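Local coordinates for DUF4595 domain-containing protein (Bacteroides vulgatus, PDB 3TZG), which is of unknown function but forms an antiparallel beta barrel resembling porins, consistent with a place in the outer membrane, at residues I163-A167 with N168-Q172; L194-R197 with T198-P201. One frame throughout, in Å; residues are numbered along the deposited sequence.

Interaction 1: I163-A167 with N168-Q172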
# COMPACT_ATOMS: atom_id res chain seq x y z
N ILE A 163 14.49 13.32 0.27
CA ILE A 163 13.70 13.29 1.49
C ILE A 163 13.88 11.90 2.10
O ILE A 163 13.62 10.88 1.45
CB ILE A 163 12.23 13.66 1.21
CG1 ILE A 163 12.17 15.12 0.70
CG2 ILE A 163 11.37 13.49 2.49
CD1 ILE A 163 10.98 15.50 -0.05
N ASN A 164 14.41 11.88 3.31
CA ASN A 164 14.68 10.65 4.04
C ASN A 164 14.07 10.74 5.41
O ASN A 164 13.98 11.83 5.99
CB ASN A 164 16.19 10.37 4.13
CG ASN A 164 16.81 10.14 2.78
OD1 ASN A 164 16.66 9.06 2.17
ND2 ASN A 164 17.47 11.17 2.25
N TYR A 165 13.63 9.60 5.90
CA TYR A 165 13.01 9.52 7.20
C TYR A 165 13.51 8.29 7.92
O TYR A 165 14.13 7.40 7.32
CB TYR A 165 11.47 9.48 7.04
CG TYR A 165 10.92 8.14 6.57
CD1 TYR A 165 10.94 7.79 5.22
CD2 TYR A 165 10.38 7.23 7.47
CE1 TYR A 165 10.47 6.56 4.79
CE2 TYR A 165 9.91 5.99 7.05
CZ TYR A 165 9.94 5.66 5.70
OH TYR A 165 9.46 4.46 5.25
N GLN A 166 13.19 8.23 9.21
CA GLN A 166 13.47 7.08 10.06
C GLN A 166 12.22 6.81 10.88
O GLN A 166 11.78 7.69 11.62
CB GLN A 166 14.70 7.33 10.93
CG GLN A 166 15.49 6.06 11.28
CD GLN A 166 16.42 5.61 10.17
OE1 GLN A 166 16.25 4.52 9.60
NE2 GLN A 166 17.43 6.42 9.85
N ALA A 167 11.57 5.67 10.63
CA ALA A 167 10.36 5.22 11.32
C ALA A 167 10.31 3.70 11.30
O ALA A 167 11.02 3.07 10.51
CB ALA A 167 9.13 5.82 10.68
N ASN A 168 9.49 3.11 12.18
CA ASN A 168 9.32 1.66 12.28
C ASN A 168 8.52 1.11 11.07
O ASN A 168 8.77 -0.01 10.63
CB ASN A 168 8.64 1.29 13.59
CG ASN A 168 7.19 1.68 13.68
OD1 ASN A 168 6.81 2.85 13.57
ND2 ASN A 168 6.33 0.71 13.86
N LEU A 169 7.57 1.91 10.53
CA LEU A 169 6.73 1.54 9.40
C LEU A 169 7.34 2.01 8.10
O LEU A 169 8.16 2.93 8.11
CB LEU A 169 5.31 2.12 9.53
CG LEU A 169 4.49 1.85 10.80
CD1 LEU A 169 3.21 2.60 10.74
CD2 LEU A 169 4.24 0.36 11.02
N ASN A 170 6.93 1.39 6.98
CA ASN A 170 7.36 1.80 5.65
C ASN A 170 6.34 2.81 5.18
O ASN A 170 5.33 2.44 4.57
CB ASN A 170 7.55 0.62 4.70
CG ASN A 170 8.03 1.02 3.33
OD1 ASN A 170 8.58 2.11 3.12
ND2 ASN A 170 7.86 0.14 2.37
N LEU A 171 6.61 4.09 5.49
CA LEU A 171 5.70 5.21 5.24
C LEU A 171 5.44 5.48 3.74
O LEU A 171 4.45 6.17 3.46
CB LEU A 171 6.19 6.49 5.94
CG LEU A 171 6.23 6.32 7.49
CD1 LEU A 171 6.71 7.55 8.16
CD2 LEU A 171 4.88 5.87 8.06
N GLN A 172 6.21 4.86 2.79
CA GLN A 172 6.00 4.94 1.33
C GLN A 172 4.64 4.39 0.97
O GLN A 172 4.06 4.78 -0.05
CB GLN A 172 7.05 4.16 0.54
CG GLN A 172 8.49 4.55 0.82
CD GLN A 172 9.47 3.51 0.33
OE1 GLN A 172 9.13 2.59 -0.46
NE2 GLN A 172 10.71 3.62 0.81
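The ring of Y165 meets the chain that turns back towards it on one face and at its rim. The CB of L171 lies over one face, 4.3 Å from the ring centroid and 29° off the normal, an off-centre CH-pi contact. At the edge, in the ring plane, stand the CB of A167 and the backbone O of L169. The amide of N170 is nearly coplanar with the phenol, although the two side chains run at about a right angle. Beyond the ring the hydroxyl serves as acceptor: L171 N donates to Y165 OH at 2.9 Å, through a bond bent to 135° at the hydrogen. L171 CG is anti to its own carbonyl carbon (chi1 -63°), which brings CG to 3.7 Å from Y165 CE2 and CD1 to 3.9 Å from A167 CB. One leucine thus touches both Y165 and A167, and P228 of strand 227-235 packs on Y165 and L171 alike. The arrangement is a buried turn, in which a tyrosine reaches across to a backbone N-H six residues on, in the long connection leaving strand 163-164 of a porin-like barrel.

Interaction 2: L194-R197 with T198-P201; sequences LRNR and TALP
N196 OD1 grips two successive backbone N-H groups, those of T198 and A199. Each donor nitrogen, T198 N and A199 N, lies 3.0 Å from N196 OD1, and the two bonds are similarly straight, 153° and 149° at the hydrogen. Both donors are tilted somewhat out of the amide's carbonyl plane. The bond to T198 closes an Asx turn, and the one to A199 extends the grip by one residue. With CG anti to the backbone nitrogen (chi1 -173°), the N196 side chain lies beside its own carbonyl carbon and follows the chain forward to these donors. The other end of the amide gives its ND2 to the carbonyl of L133, so the group is tied at both ends and its rotation is probably fixed. A leucine in its place would probably leave the N-H groups of T198 and A199 without their shared acceptor and the carbonyl of L133 without its donor, setting the turn freer to move. Carbon atoms pack round the same oxygen: T198 CB comes to 3.4 Å from N196 OD1, and A199 CB to 3.7 Å. R197, between acceptor and donors, meets T198 only through its CB and backbone; its chain bends at chi3, and its guanidinium donates through NH1 to the carbonyl of A167. R135 packs against N196 and A199. The turn thus lies between helix 181-188 and strand 199-208, leading the chain out of the loop and into the strand; T198, just before it, and L200, within it, share backbone hydrogen bonds with Y165 and I163.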
# COMPACT_ATOMS: atom_id res chain seq x y z
N LEU A 194 12.05 -5.21 1.68
CA LEU A 194 12.64 -4.19 0.82
C LEU A 194 13.96 -3.65 1.37
O LEU A 194 14.08 -3.34 2.56
CB LEU A 194 11.66 -3.04 0.64
CG LEU A 194 10.57 -3.14 -0.42
CD1 LEU A 194 9.79 -4.45 -0.37
CD2 LEU A 194 9.64 -1.94 -0.31
N ARG A 195 14.95 -3.53 0.47
CA ARG A 195 16.31 -3.06 0.70
C ARG A 195 16.32 -1.59 1.25
O ARG A 195 17.14 -1.29 2.12
CB ARG A 195 17.08 -3.18 -0.64
CG ARG A 195 18.55 -2.76 -0.65
CD ARG A 195 19.28 -3.16 -1.93
NE ARG A 195 20.04 -4.40 -1.80
CZ ARG A 195 19.60 -5.60 -2.18
NH1 ARG A 195 18.41 -5.73 -2.74
NH2 ARG A 195 20.36 -6.67 -2.02
N ASN A 196 15.40 -0.70 0.77
CA ASN A 196 15.37 0.72 1.20
C ASN A 196 13.99 1.10 1.73
O ASN A 196 13.07 1.34 0.97
CB ASN A 196 15.77 1.63 0.04
CG ASN A 196 15.93 3.10 0.35
OD1 ASN A 196 15.19 3.72 1.12
ND2 ASN A 196 16.86 3.73 -0.33
N ARG A 197 13.90 1.23 3.04
CA ARG A 197 12.70 1.58 3.79
C ARG A 197 12.89 3.02 4.42
O ARG A 197 12.27 3.37 5.43
CB ARG A 197 12.53 0.47 4.85
CG ARG A 197 11.16 0.34 5.49
CD ARG A 197 11.03 -0.88 6.41
NE ARG A 197 12.01 -0.92 7.50
CZ ARG A 197 11.97 -0.17 8.60
NH1 ARG A 197 11.02 0.76 8.74
NH2 ARG A 197 12.89 -0.31 9.55
N THR A 198 13.67 3.88 3.74
CA THR A 198 14.13 5.19 4.17
C THR A 198 13.72 6.35 3.24
O THR A 198 13.54 7.46 3.74
CB THR A 198 15.67 5.06 4.21
OG1 THR A 198 15.99 4.67 5.53
CG2 THR A 198 16.43 6.32 3.84
N ALA A 199 13.69 6.16 1.92
CA ALA A 199 13.42 7.25 0.98
C ALA A 199 11.93 7.54 0.81
O ALA A 199 11.13 6.62 0.90
CB ALA A 199 14.01 6.90 -0.38
N LEU A 200 11.58 8.81 0.52
CA LEU A 200 10.21 9.25 0.22
C LEU A 200 10.17 10.03 -1.10
O LEU A 200 11.01 10.92 -1.28
CB LEU A 200 9.60 10.11 1.34
CG LEU A 200 9.21 9.38 2.62
CD1 LEU A 200 8.86 10.38 3.74
CD2 LEU A 200 8.12 8.36 2.36
N PRO A 201 9.26 9.71 -2.06
CA PRO A 201 9.25 10.46 -3.32
C PRO A 201 8.72 11.88 -3.13
O PRO A 201 7.75 12.09 -2.40
CB PRO A 201 8.32 9.62 -4.21
CG PRO A 201 7.36 9.00 -3.25
CD PRO A 201 8.17 8.70 -2.03

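How the interactions relate
Following the chain, interaction 1 comes first, closing a short local loop just after strand 163-164. The chain then passes through helix 181-188 and returns to interaction 2, which turns it into strand 199-208. The two are in series: neither encloses nor crosses the other. They nevertheless touch, with centres about 7 Å apart, because strands 163-164 and 199-208 are antiparallel neighbours. Y165 N probably bonds to T198 O at 3.0 Å, prolonging that pairing to the turns, and Q172 NE2 donates to N196 O. The start and end of the helix-bearing connection are therefore joined at the barrel strands between which it runs.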